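Local coordinates for glutamate--tRNA ligase, cytoplasmic (Saccharomyces cerevisiae, PDB 2HRA), which catalyses the ATP-dependent attachment of glutamate to tRNA(Glu) and, through the GST-like N-terminal domain described here, joins the synthetase complex built with the cofactor Arc1p, at residues K54-D58 / K59-A63; E91-A94 / K95-L99; A110-S113 / Q114-T118; L133-A137 / A138-C142; D182-S185 / K186-E190. All coordinates share one frame; numbering follows the deposited sequence.

Interaction 1. Residues K54-D58 / K59-A63; sequences KLVDD and KKAPA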
loop_
_atom_site.group_PDB
_atom_site.type_symbol
_atom_site.label_atom_id
_atom_site.label_comp_id
_atom_site.label_asym_id
_atom_site.label_seq_id
_atom_site.Cartn_x
_atom_site.Cartn_y
_atom_site.Cartn_z
ATOM N N LYS A 54 2.857 3.626 14.740
ATOM C CA LYS A 54 2.343 3.065 15.984
ATOM C C LYS A 54 1.488 1.858 15.619
ATOM O O LYS A 54 0.833 1.858 14.584
ATOM C CB LYS A 54 1.503 4.087 16.739
ATOM C CG LYS A 54 1.054 3.629 18.133
ATOM C CD LYS A 54 -0.372 4.062 18.448
ATOM C CE LYS A 54 -0.860 3.522 19.800
ATOM N NZ LYS A 54 -1.238 2.065 19.760
ATOM N N LEU A 55 1.529 0.832 16.459
ATOM C CA LEU A 55 0.829 -0.413 16.207
ATOM C C LEU A 55 -0.336 -0.648 17.143
ATOM O O LEU A 55 -0.271 -0.364 18.343
ATOM C CB LEU A 55 1.758 -1.594 16.380
ATOM C CG LEU A 55 3.061 -1.572 15.635
ATOM C CD1 LEU A 55 3.966 -2.618 16.282
ATOM C CD2 LEU A 55 2.840 -1.834 14.144
ATOM N N VAL A 56 -1.405 -1.190 16.577
ATOM C CA VAL A 56 -2.483 -1.764 17.374
ATOM C C VAL A 56 -2.747 -3.132 16.772
ATOM O O VAL A 56 -2.280 -3.423 15.677
ATOM C CB VAL A 56 -3.724 -0.859 17.409
ATOM C CG1 VAL A 56 -3.322 0.527 17.933
ATOM C CG2 VAL A 56 -4.397 -0.760 16.019
ATOM N N ASP A 57 -3.449 -3.983 17.507
ATOM C CA ASP A 57 -3.655 -5.357 17.082
ATOM C C ASP A 57 -5.017 -5.753 17.594
ATOM O O ASP A 57 -5.158 -6.462 18.592
ATOM C CB ASP A 57 -2.552 -6.263 17.634
ATOM C CG ASP A 57 -2.446 -7.584 16.899
ATOM O OD1 ASP A 57 -2.469 -8.625 17.574
ATOM O OD2 ASP A 57 -2.342 -7.596 15.656
ATOM N N ASP A 58 -6.033 -5.243 16.911
ATOM C CA ASP A 58 -7.397 -5.393 17.377
ATOM C C ASP A 58 -8.293 -5.234 16.183
ATOM O O ASP A 58 -8.292 -4.184 15.559
ATOM C CB ASP A 58 -7.711 -4.320 18.415
ATOM C CG ASP A 58 -9.129 -4.407 18.929
ATOM O OD1 ASP A 58 -9.878 -5.318 18.499
ATOM O OD2 ASP A 58 -9.496 -3.558 19.776
ATOM N N LYS A 59 -9.052 -6.279 15.869
ATOM C CA LYS A 59 -9.911 -6.245 14.698
ATOM C C LYS A 59 -11.083 -5.272 14.854
ATOM O O LYS A 59 -11.701 -4.911 13.852
ATOM C CB LYS A 59 -10.448 -7.627 14.374
ATOM C CG LYS A 59 -11.005 -7.706 12.978
ATOM C CD LYS A 59 -12.092 -8.713 12.863
ATOM C CE LYS A 59 -13.024 -8.276 11.757
ATOM N NZ LYS A 59 -13.506 -9.430 11.042
ATOM N N LYS A 60 -11.372 -4.831 16.077
ATOM C CA LYS A 60 -12.393 -3.799 16.293
ATOM C C LYS A 60 -11.779 -2.395 16.408
ATOM O O LYS A 60 -12.145 -1.602 17.272
ATOM C CB LYS A 60 -13.230 -4.120 17.539
ATOM C CG LYS A 60 -13.975 -5.439 17.460
ATOM C CD LYS A 60 -14.575 -5.841 18.819
ATOM C CE LYS A 60 -15.135 -7.272 18.756
ATOM N NZ LYS A 60 -16.048 -7.647 19.887
ATOM N N ALA A 61 -10.840 -2.100 15.524
ATOM C CA ALA A 61 -10.213 -0.781 15.466
ATOM C C ALA A 61 -9.998 -0.490 13.988
ATOM O O ALA A 61 -9.890 -1.431 13.190
ATOM C CB ALA A 61 -8.887 -0.778 16.206
ATOM N N PRO A 62 -9.956 0.803 13.609
ATOM C CA PRO A 62 -9.637 1.173 12.246
ATOM C C PRO A 62 -8.382 0.457 11.746
ATOM O O PRO A 62 -7.479 0.149 12.523
ATOM C CB PRO A 62 -9.384 2.685 12.340
ATOM C CG PRO A 62 -10.180 3.137 13.491
ATOM C CD PRO A 62 -10.249 1.982 14.446
ATOM N N ALA A 63 -8.340 0.207 10.450
ATOM C CA ALA A 63 -7.179 -0.382 9.819
ATOM C C ALA A 63 -5.952 0.526 9.914
ATOM O O ALA A 63 -4.809 0.059 9.948
ATOM C CB ALA A 63 -7.488 -0.663 8.364
#
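The carboxylate of D58 is the flat group on which this turn is built: one of its faces is turned to the backbone of K60, while its OD2 oxygen comes no nearer than 4.1 Å to K60 O. The amide of K60 donates to D58 OD1 at 2.9 Å with an N-H...O angle of 161°, and it arrives from well above the carboxylate plane, 62° out of it. A side-chain oxygen accepting from the amide two residues on defines an Asx turn, which here reverses the chain as it leaves strand 51-56, on one edge of the small sheet of the GST fold, and heads for strand 64-66. The torsions explain the reach: CG of D58 stands opposite its own backbone N (chi1 179°), beside the carbonyl carbon, which folds OD1 back over the following peptides. K59 and K60 send their chains away from the turn, and K60 NZ stays 6.7 Å from D58 OD1, so the contact rests on the amide and not on a salt bridge. D57 turns elsewhere, to K28, and N26 of strand 21-26 donates to D58 O and P62 O. Where the chain returns, A61 CB approaches V56 CG2 to 4.5 Å.

Interaction 2. Residues E91-A94 / K95-L99; sequences EQVA and KWVNL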
loop_
_atom_site.group_PDB
_atom_site.type_symbol
_atom_site.label_atom_id
_atom_site.label_comp_id
_atom_site.label_asym_id
_atom_site.label_seq_id
_atom_site.Cartn_x
_atom_site.Cartn_y
_atom_site.Cartn_z
ATOM N N GLU A 91 -5.267 14.183 -11.004
ATOM C CA GLU A 91 -6.442 13.507 -11.559
ATOM C C GLU A 91 -6.072 12.057 -11.930
ATOM O O GLU A 91 -6.786 11.111 -11.596
ATOM C CB GLU A 91 -6.964 14.266 -12.797
ATOM C CG GLU A 91 -8.381 13.860 -13.252
ATOM C CD GLU A 91 -8.618 14.023 -14.758
ATOM O OE1 GLU A 91 -8.320 15.106 -15.308
ATOM O OE2 GLU A 91 -9.132 13.067 -15.393
ATOM N N GLN A 92 -4.942 11.881 -12.602
ATOM C CA GLN A 92 -4.545 10.540 -13.021
ATOM C C GLN A 92 -4.114 9.700 -11.819
ATOM O O GLN A 92 -4.433 8.519 -11.756
ATOM C CB GLN A 92 -3.478 10.567 -14.128
ATOM C CG GLN A 92 -4.072 10.767 -15.546
ATOM C CD GLN A 92 -4.911 9.585 -15.998
ATOM O OE1 GLN A 92 -6.123 9.688 -16.135
ATOM N NE2 GLN A 92 -4.267 8.446 -16.202
ATOM N N VAL A 93 -3.433 10.290 -10.842
ATOM C CA VAL A 93 -3.109 9.514 -9.641
ATOM C C VAL A 93 -4.376 9.068 -8.904
ATOM O O VAL A 93 -4.500 7.894 -8.500
ATOM C CB VAL A 93 -2.181 10.284 -8.695
ATOM C CG1 VAL A 93 -2.142 9.596 -7.340
ATOM C CG2 VAL A 93 -0.804 10.390 -9.319
ATOM N N ALA A 94 -5.326 9.984 -8.749
ATOM C CA ALA A 94 -6.599 9.641 -8.093
ATOM C C ALA A 94 -7.332 8.477 -8.737
ATOM O O ALA A 94 -7.917 7.675 -8.038
ATOM C CB ALA A 94 -7.503 10.844 -8.022
ATOM N N LYS A 95 -7.334 8.378 -10.065
ATOM C CA LYS A 95 -8.002 7.234 -10.731
ATOM C C LYS A 95 -7.434 5.906 -10.292
ATOM O O LYS A 95 -8.159 4.924 -10.140
ATOM C CB LYS A 95 -7.822 7.279 -12.245
ATOM C CG LYS A 95 -8.454 8.446 -12.976
ATOM C CD LYS A 95 -8.596 8.164 -14.479
ATOM C CE LYS A 95 -7.531 7.175 -15.077
ATOM N NZ LYS A 95 -7.971 5.725 -15.162
ATOM N N TRP A 96 -6.116 5.849 -10.144
ATOM C CA TRP A 96 -5.468 4.595 -9.880
ATOM C C TRP A 96 -5.498 4.303 -8.395
ATOM O O TRP A 96 -5.596 3.175 -7.987
ATOM C CB TRP A 96 -4.050 4.579 -10.457
ATOM C CG TRP A 96 -4.086 4.525 -11.926
ATOM C CD1 TRP A 96 -3.909 5.564 -12.797
ATOM C CD2 TRP A 96 -4.373 3.367 -12.731
ATOM N NE1 TRP A 96 -4.078 5.120 -14.095
ATOM C CE2 TRP A 96 -4.353 3.775 -14.075
ATOM C CE3 TRP A 96 -4.633 2.025 -12.440
ATOM C CZ2 TRP A 96 -4.595 2.888 -15.131
ATOM C CZ3 TRP A 96 -4.876 1.156 -13.477
ATOM C CH2 TRP A 96 -4.853 1.581 -14.808
ATOM N N VAL A 97 -5.406 5.326 -7.580
ATOM C CA VAL A 97 -5.623 5.161 -6.149
ATOM C C VAL A 97 -7.045 4.710 -5.861
ATOM O O VAL A 97 -7.255 3.854 -5.020
ATOM C CB VAL A 97 -5.352 6.449 -5.414
ATOM C CG1 VAL A 97 -5.758 6.285 -3.949
ATOM C CG2 VAL A 97 -3.860 6.790 -5.563
ATOM N N ASN A 98 -8.019 5.280 -6.568
ATOM C CA ASN A 98 -9.408 4.809 -6.474
ATOM C C ASN A 98 -9.556 3.347 -6.855
ATOM O O ASN A 98 -10.230 2.577 -6.159
ATOM C CB ASN A 98 -10.315 5.659 -7.361
ATOM C CG ASN A 98 -10.513 7.068 -6.819
ATOM O OD1 ASN A 98 -10.359 7.324 -5.619
ATOM N ND2 ASN A 98 -10.870 7.991 -7.701
ATOM N N LEU A 99 -8.951 2.944 -7.971
ATOM C CA LEU A 99 -9.010 1.535 -8.382
ATOM C C LEU A 99 -8.452 0.605 -7.308
ATOM O O LEU A 99 -9.028 -0.444 -7.007
ATOM C CB LEU A 99 -8.228 1.302 -9.694
ATOM C CG LEU A 99 -8.335 -0.149 -10.205
ATOM C CD1 LEU A 99 -9.750 -0.466 -10.698
ATOM C CD2 LEU A 99 -7.301 -0.458 -11.273
#
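Helix 90-104 supplies both halves of this contact, so its basis is about two and a half turns of main-chain bonding dressed by side chains three or four positions apart. V97 N donates to V93 O at 2.9 Å with an N-H...O angle of 171°. K95 N to E91 O and N98 N to A94 O repeat the i to i+4 pattern, and W96 N adds a weak bond to V93 O. Beside this ladder, V93 CG1 and V97 CG2 meet at 3.7 Å, their side chains set at a slant to each other. In the all-helical part of the GST fold this strip is the inner one: V93 packs on A137 and V97 on A141 of helix 137-148, and V97 also touches F74 of helix 73-80. The tryptophan lies between that inner strip and the polar one. CG of W96 is opposite the carbonyl carbon (chi1 -71°), which leads W96 CD1 to 3.2 Å from Q92 O, the oxygen lying at the ring's edge and near its plane. Q92 and W96 run alongside each other with amide and ring planes 82° apart, and NE2 of Q92 is 3.9 Å from NE1 of W96. On the outer side, K95 runs in the same direction as Q92, its CE against Q92 OE1 at 3.1 Å. Bends at chi3 and chi4 then carry K95 NZ over one face of the indole, 3.9 Å above its plane and displaced toward the rim.

Interaction 3. Residues A110-S113 / Q114-T118; sequences AKLS and QSLET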
loop_
_atom_site.group_PDB
_atom_site.type_symbol
_atom_site.label_atom_id
_atom_site.label_comp_id
_atom_site.label_asym_id
_atom_site.label_seq_id
_atom_site.Cartn_x
_atom_site.Cartn_y
_atom_site.Cartn_z
ATOM N N ALA A 110 -14.399 -12.450 -10.368
ATOM C CA ALA A 110 -14.716 -11.804 -11.644
ATOM C C ALA A 110 -14.289 -10.341 -11.647
ATOM O O ALA A 110 -13.644 -9.888 -12.583
ATOM C CB ALA A 110 -16.206 -11.927 -11.970
ATOM N N LYS A 111 -14.623 -9.614 -10.584
ATOM C CA LYS A 111 -14.310 -8.199 -10.518
ATOM C C LYS A 111 -12.821 -7.968 -10.481
ATOM O O LYS A 111 -12.304 -7.024 -11.127
ATOM C CB LYS A 111 -14.922 -7.559 -9.280
ATOM C CG LYS A 111 -16.428 -7.478 -9.314
ATOM C CD LYS A 111 -16.930 -6.763 -8.063
ATOM C CE LYS A 111 -18.415 -6.539 -8.045
ATOM N NZ LYS A 111 -18.735 -5.529 -6.982
ATOM N N LEU A 112 -12.133 -8.792 -9.696
ATOM C CA LEU A 112 -10.693 -8.646 -9.536
ATOM C C LEU A 112 -9.997 -8.962 -10.866
ATOM O O LEU A 112 -9.063 -8.304 -11.269
ATOM C CB LEU A 112 -10.201 -9.578 -8.428
ATOM C CG LEU A 112 -8.748 -9.450 -7.973
ATOM C CD1 LEU A 112 -8.422 -7.994 -7.562
ATOM C CD2 LEU A 112 -8.439 -10.411 -6.822
ATOM N N SER A 113 -10.472 -9.986 -11.555
ATOM C CA SER A 113 -9.985 -10.314 -12.906
ATOM C C SER A 113 -10.005 -9.103 -13.861
ATOM O O SER A 113 -8.991 -8.761 -14.518
ATOM C CB SER A 113 -10.797 -11.509 -13.452
ATOM O OG SER A 113 -10.408 -12.652 -12.721
ATOM N N GLN A 114 -11.140 -8.411 -13.890
ATOM C CA GLN A 114 -11.290 -7.267 -14.766
ATOM C C GLN A 114 -10.337 -6.164 -14.353
ATOM O O GLN A 114 -9.716 -5.512 -15.191
ATOM C CB GLN A 114 -12.700 -6.697 -14.685
ATOM C CG GLN A 114 -13.840 -7.597 -15.112
ATOM C CD GLN A 114 -15.209 -6.912 -14.877
ATOM O OE1 GLN A 114 -15.384 -5.722 -15.205
ATOM N NE2 GLN A 114 -16.167 -7.650 -14.283
ATOM N N SER A 115 -10.264 -5.907 -13.056
ATOM C CA SER A 115 -9.468 -4.768 -12.567
ATOM C C SER A 115 -7.982 -5.042 -12.848
ATOM O O SER A 115 -7.216 -4.155 -13.232
ATOM C CB SER A 115 -9.762 -4.531 -11.069
ATOM O OG SER A 115 -11.173 -4.346 -10.859
ATOM N N LEU A 116 -7.574 -6.281 -12.649
ATOM C CA LEU A 116 -6.222 -6.702 -12.950
ATOM C C LEU A 116 -5.892 -6.605 -14.439
ATOM O O LEU A 116 -4.736 -6.396 -14.811
ATOM C CB LEU A 116 -5.999 -8.160 -12.465
ATOM C CG LEU A 116 -5.804 -8.366 -10.959
ATOM C CD1 LEU A 116 -5.886 -9.842 -10.580
ATOM C CD2 LEU A 116 -4.460 -7.725 -10.509
ATOM N N GLU A 117 -6.902 -6.758 -15.293
ATOM C CA GLU A 117 -6.694 -6.635 -16.743
ATOM C C GLU A 117 -6.439 -5.194 -17.108
ATOM O O GLU A 117 -5.594 -4.891 -17.959
ATOM C CB GLU A 117 -7.900 -7.148 -17.511
ATOM C CG GLU A 117 -7.792 -7.088 -19.037
ATOM C CD GLU A 117 -6.498 -7.665 -19.595
ATOM O OE1 GLU A 117 -6.161 -8.789 -19.185
ATOM O OE2 GLU A 117 -5.821 -6.979 -20.417
ATOM N N THR A 118 -7.204 -4.316 -16.476
ATOM C CA THR A 118 -7.035 -2.886 -16.693
ATOM C C THR A 118 -5.621 -2.425 -16.334
ATOM O O THR A 118 -4.993 -1.649 -17.087
ATOM C CB THR A 118 -8.085 -2.109 -15.896
ATOM O OG1 THR A 118 -9.380 -2.505 -16.355
ATOM C CG2 THR A 118 -7.921 -0.608 -16.112
#
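S115 and K111 form the close-knit side of this turn of helix 109-122. K111 O is gripped twice, by S115 N at 3.0 Å and by S115 OG at 2.9 Å, the two donors reaching it from opposite faces of the carbonyl plane; the hydroxyl lies 36° out of that plane. With OG placed opposite the carbonyl carbon (chi1 -56°), this buried hydroxyl is turned back onto the preceding turn and satisfied there. With an alanine in place of S115, K111 O would probably lose the hydroxyl donor on one face of its plane and keep the backbone amide alone from this pair. One residue on, L116 N bonds L112 O at 2.9 Å, and L116 CD1 leans across L112 CG at 3.9 Å. The exposed side is held more sparely: Q114 extends its chain outward, touching A110 O through CG at 3.4 Å, with NE2 3.8 Å from the same oxygen, while the carboxylate of E117 leads away. S113 OG, between the two sides, bonds F109 O. Within the helical domain, S115 faces L99, E103 and L104 of helix 90-104, whereas L112 and L116 pack on I155 of helix 152-158, which places this helix between those two.

Interaction 4. Residues L133-A137 / A138-C142; sequences LKYSA and ADVAC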
loop_
_atom_site.group_PDB
_atom_site.type_symbol
_atom_site.label_atom_id
_atom_site.label_comp_id
_atom_site.label_asym_id
_atom_site.label_seq_id
_atom_site.Cartn_x
_atom_site.Cartn_y
_atom_site.Cartn_z
ATOM N N LEU A 133 10.095 7.755 -14.522
ATOM C CA LEU A 133 11.283 7.017 -14.096
ATOM C C LEU A 133 11.108 6.539 -12.676
ATOM O O LEU A 133 11.631 5.495 -12.304
ATOM C CB LEU A 133 12.551 7.875 -14.210
ATOM C CG LEU A 133 13.873 7.069 -14.151
ATOM C CD1 LEU A 133 14.873 7.588 -15.142
ATOM C CD2 LEU A 133 14.513 7.037 -12.757
ATOM N N LYS A 134 10.315 7.291 -11.917
ATOM C CA LYS A 134 10.070 7.120 -10.485
ATOM C C LYS A 134 8.696 6.502 -10.341
ATOM O O LYS A 134 7.809 6.845 -11.105
ATOM C CB LYS A 134 9.988 8.512 -9.793
ATOM C CG LYS A 134 11.128 8.913 -8.928
ATOM C CD LYS A 134 11.238 10.440 -8.818
ATOM C CE LYS A 134 10.028 11.099 -8.155
ATOM N NZ LYS A 134 10.372 12.471 -7.681
ATOM N N TYR A 135 8.493 5.623 -9.370
ATOM C CA TYR A 135 7.101 5.226 -9.067
ATOM C C TYR A 135 6.377 6.397 -8.418
ATOM O O TYR A 135 6.993 7.394 -7.962
ATOM C CB TYR A 135 6.974 3.944 -8.217
ATOM C CG TYR A 135 7.695 4.012 -6.880
ATOM C CD1 TYR A 135 7.193 4.773 -5.814
ATOM C CD2 TYR A 135 8.869 3.320 -6.680
ATOM C CE1 TYR A 135 7.875 4.849 -4.615
ATOM C CE2 TYR A 135 9.546 3.387 -5.465
ATOM C CZ TYR A 135 9.053 4.152 -4.442
ATOM O OH TYR A 135 9.753 4.223 -3.252
ATOM N N SER A 136 5.062 6.306 -8.423
ATOM C CA SER A 136 4.204 7.331 -7.842
ATOM C C SER A 136 3.265 6.708 -6.821
ATOM O O SER A 136 3.267 5.494 -6.582
ATOM C CB SER A 136 3.392 8.007 -8.953
ATOM O OG SER A 136 2.391 7.099 -9.409
ATOM N N ALA A 137 2.429 7.557 -6.253
ATOM C CA ALA A 137 1.391 7.162 -5.317
ATOM C C ALA A 137 0.462 6.163 -5.941
ATOM O O ALA A 137 -0.130 5.332 -5.239
ATOM C CB ALA A 137 0.587 8.432 -4.823
ATOM N N ALA A 138 0.281 6.239 -7.254
ATOM C CA ALA A 138 -0.556 5.258 -7.935
ATOM C C ALA A 138 -0.009 3.827 -7.697
ATOM O O ALA A 138 -0.754 2.881 -7.413
ATOM C CB ALA A 138 -0.640 5.597 -9.450
ATOM N N ASP A 139 1.302 3.674 -7.860
ATOM C CA ASP A 139 1.959 2.396 -7.689
ATOM C C ASP A 139 1.851 1.933 -6.238
ATOM O O ASP A 139 1.659 0.754 -5.970
ATOM C CB ASP A 139 3.441 2.499 -8.099
ATOM C CG ASP A 139 3.611 2.872 -9.547
ATOM O OD1 ASP A 139 3.900 4.071 -9.813
ATOM O OD2 ASP A 139 3.423 1.990 -10.418
ATOM N N VAL A 140 1.968 2.867 -5.297
ATOM C CA VAL A 140 1.974 2.511 -3.874
ATOM C C VAL A 140 0.624 1.964 -3.475
ATOM O O VAL A 140 0.518 0.938 -2.803
ATOM C CB VAL A 140 2.370 3.742 -3.016
ATOM C CG1 VAL A 140 2.240 3.465 -1.552
ATOM C CG2 VAL A 140 3.800 4.188 -3.355
ATOM N N ALA A 141 -0.416 2.634 -3.923
ATOM C CA ALA A 141 -1.760 2.222 -3.607
ATOM C C ALA A 141 -2.095 0.883 -4.240
ATOM O O ALA A 141 -2.695 0.024 -3.575
ATOM C CB ALA A 141 -2.762 3.309 -4.030
ATOM N N CYS A 142 -1.717 0.679 -5.513
ATOM C CA CYS A 142 -2.048 -0.576 -6.183
ATOM C C CYS A 142 -1.214 -1.722 -5.655
ATOM O O CYS A 142 -1.723 -2.843 -5.510
ATOM C CB CYS A 142 -1.953 -0.453 -7.709
ATOM S SG CYS A 142 -3.187 0.658 -8.439
HETATM O O HOH W 1 3.260 5.888 -11.640
#
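Hydrogen bonds come first: S136, at the N-cap, and D139, three residues on, cap the start of helix 137-148. S136 N donates to D139 OD1 at 2.9 Å, almost straight at 174°, using the anti lone pair of the carboxylate oxygen. S136 OG caps A138 N at 3.1 Å; it can do so because chi1 of 72° sets the hydroxyl between the backbone N and the carbonyl carbon. One water ties the pair further, lying 2.7 Å from S136 OG and donating to D139 OD1. The regular main-chain ladder then starts, with V140 N to S136 O and A141 N to A137 O.

The second carboxylate oxygen bonds outside the turn: D139 OD2 accepts from W167 NE1 and from I129 N, so both carboxylate oxygens of this buried residue are engaged. An alanine in place of D139 would probably leave S136 N, W167 NE1 and I129 N without their acceptor and weaken the cap on the first turn.

Apolar contact comes last. Y135 CD1 approaches V140 CG2 at 4.2 Å, spanning the helix start, and the tyrosine ring also meets F177 edge-to-face.

A Ser-x-x-Asp capping box, its serine hydroxyl bonded to the amide of A138, with Y135 and V140 placed as a hydrophobic staple, opens helix 137-148, as at the corresponding core helix of glutathione transferases.

Interaction 5. Residues D182-S185 / K186-E190; sequences DFLS and KSLLE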
loop_
_atom_site.group_PDB
_atom_site.type_symbol
_atom_site.label_atom_id
_atom_site.label_comp_id
_atom_site.label_asym_id
_atom_site.label_seq_id
_atom_site.Cartn_x
_atom_site.Cartn_y
_atom_site.Cartn_z
ATOM N N ASP A 182 7.116 -8.020 6.683
ATOM C CA ASP A 182 8.075 -8.411 7.737
ATOM C C ASP A 182 8.252 -7.342 8.826
ATOM O O ASP A 182 8.296 -7.669 10.006
ATOM C CB ASP A 182 9.440 -8.751 7.134
ATOM C CG ASP A 182 9.429 -10.070 6.372
ATOM O OD1 ASP A 182 10.470 -10.398 5.754
ATOM O OD2 ASP A 182 8.395 -10.782 6.416
ATOM N N PHE A 183 8.335 -6.074 8.429
ATOM C CA PHE A 183 8.368 -4.988 9.394
ATOM C C PHE A 183 7.155 -5.013 10.303
ATOM O O PHE A 183 7.256 -4.872 11.515
ATOM C CB PHE A 183 8.409 -3.618 8.720
ATOM C CG PHE A 183 8.130 -2.488 9.680
ATOM C CD1 PHE A 183 9.130 -2.019 10.527
ATOM C CD2 PHE A 183 6.866 -1.947 9.789
ATOM C CE1 PHE A 183 8.865 -1.011 11.436
ATOM C CE2 PHE A 183 6.607 -0.929 10.709
ATOM C CZ PHE A 183 7.602 -0.466 11.519
ATOM N N LEU A 184 5.992 -5.169 9.709
ATOM C CA LEU A 184 4.764 -5.172 10.478
ATOM C C LEU A 184 4.690 -6.375 11.424
ATOM O O LEU A 184 4.337 -6.240 12.598
ATOM C CB LEU A 184 3.568 -5.118 9.520
ATOM C CG LEU A 184 2.202 -4.931 10.141
ATOM C CD1 LEU A 184 2.188 -3.800 11.146
ATOM C CD2 LEU A 184 1.187 -4.714 9.001
ATOM N N SER A 185 5.060 -7.542 10.924
ATOM C CA SER A 185 4.953 -8.767 11.709
ATOM C C SER A 185 6.006 -8.915 12.817
ATOM O O SER A 185 5.709 -9.482 13.883
ATOM C CB SER A 185 4.921 -9.990 10.778
ATOM O OG SER A 185 6.211 -10.504 10.502
ATOM N N LYS A 186 7.225 -8.419 12.587
ATOM C CA LYS A 186 8.242 -8.345 13.663
ATOM C C LYS A 186 7.883 -7.324 14.736
ATOM O O LYS A 186 8.102 -7.566 15.901
ATOM C CB LYS A 186 9.640 -8.036 13.095
ATOM C CG LYS A 186 10.180 -9.193 12.264
ATOM C CD LYS A 186 11.391 -8.828 11.385
ATOM C CE LYS A 186 11.726 -9.958 10.383
ATOM N NZ LYS A 186 12.293 -11.192 11.043
ATOM N N SER A 187 7.331 -6.187 14.337
ATOM C CA SER A 187 6.903 -5.172 15.274
ATOM C C SER A 187 5.741 -5.640 16.129
ATOM O O SER A 187 5.640 -5.284 17.295
ATOM C CB SER A 187 6.493 -3.917 14.521
ATOM O OG SER A 187 7.592 -3.441 13.801
ATOM N N LEU A 188 4.851 -6.424 15.535
ATOM C CA LEU A 188 3.704 -6.945 16.265
ATOM C C LEU A 188 4.153 -8.037 17.224
ATOM O O LEU A 188 3.607 -8.169 18.326
ATOM C CB LEU A 188 2.658 -7.493 15.287
ATOM C CG LEU A 188 1.841 -6.424 14.554
ATOM C CD1 LEU A 188 1.173 -7.033 13.326
ATOM C CD2 LEU A 188 0.827 -5.813 15.516
ATOM N N LEU A 189 5.141 -8.828 16.795
ATOM C CA LEU A 189 5.780 -9.842 17.666
ATOM C C LEU A 189 6.392 -9.212 18.900
ATOM O O LEU A 189 6.198 -9.697 20.014
ATOM C CB LEU A 189 6.840 -10.629 16.895
ATOM C CG LEU A 189 7.505 -11.812 17.597
ATOM C CD1 LEU A 189 6.492 -12.824 18.144
ATOM C CD2 LEU A 189 8.449 -12.479 16.604
ATOM N N GLU A 190 7.120 -8.120 18.702
ATOM C CA GLU A 190 7.755 -7.423 19.812
ATOM C C GLU A 190 6.701 -6.774 20.702
ATOM O O GLU A 190 6.904 -6.636 21.896
ATOM C CB GLU A 190 8.750 -6.373 19.306
ATOM C CG GLU A 190 9.969 -6.957 18.555
ATOM C CD GLU A 190 10.770 -7.961 19.394
ATOM O OE1 GLU A 190 11.255 -8.961 18.812
ATOM O OE2 GLU A 190 10.901 -7.761 20.629
#
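F183 O accepts from both the amide and the hydroxyl of S187. S187 OG donates to it at 2.7 Å and S187 N at 3.1 Å, from opposite faces of the carbonyl plane, tilted 25° and 31° from it. The hydroxyl has a second neighbour: it stands 3.6 Å above one face of the F183 ring, offset toward the rim and nearest to CE1. Two torsions bring them together, OG of S187 lying opposite its carbonyl carbon (chi1 -61°) and the ring of F183 opposite its backbone N, which swings the phenyl alongside its own carbonyl.

On another flank, L184 and L188 run side by side in the same direction, CG of L184 to CD1 of L188 being 4.0 Å, next to the L188 N to L184 O bond. K186 drapes its methylenes along D182 O, CG at 3.3 Å, but its ammonium does not close on the aspartate: K186 NZ and D182 OD1 are 5.7 Å apart, a loose attraction at most.

The remaining main-chain bonds, K186 N to D182 O and L189 N to S185 O, fix the turn that sets these side chains in place. Farther out, F183 packs on L37 and R41 of helix 34-46, while L184 and S187 lie against L55 of strand 51-56, so the C-terminal helix 180-195 rests on the sheet-bearing half of the domain.

In the fold
Two groups emerge from the spacings. Interactions 1 and 5 touch at the sheet end, their centres 14 Å apart: L55 CD1 reaches S187 O at 3.3 Å and D57 OD2 meets L188 CD2. Interaction 2 joins the others in the helical half, 10 Å from interaction 4 and 16 Å from interaction 3 between centres. W96 CB packs on A138 CB at 3.7 Å, and L99 CD1 faces S115 CB. Interactions 3 and 4 do not meet, and interactions 4 and 5 lie on opposite sides of the chain's centre. This fragment is the N-terminal heteromerisation domain; interaction 4 begins on L133, the last residue of the Arc1p-interacting region 124-133, and the second such region, 159-175, holds W167, which bonds D139.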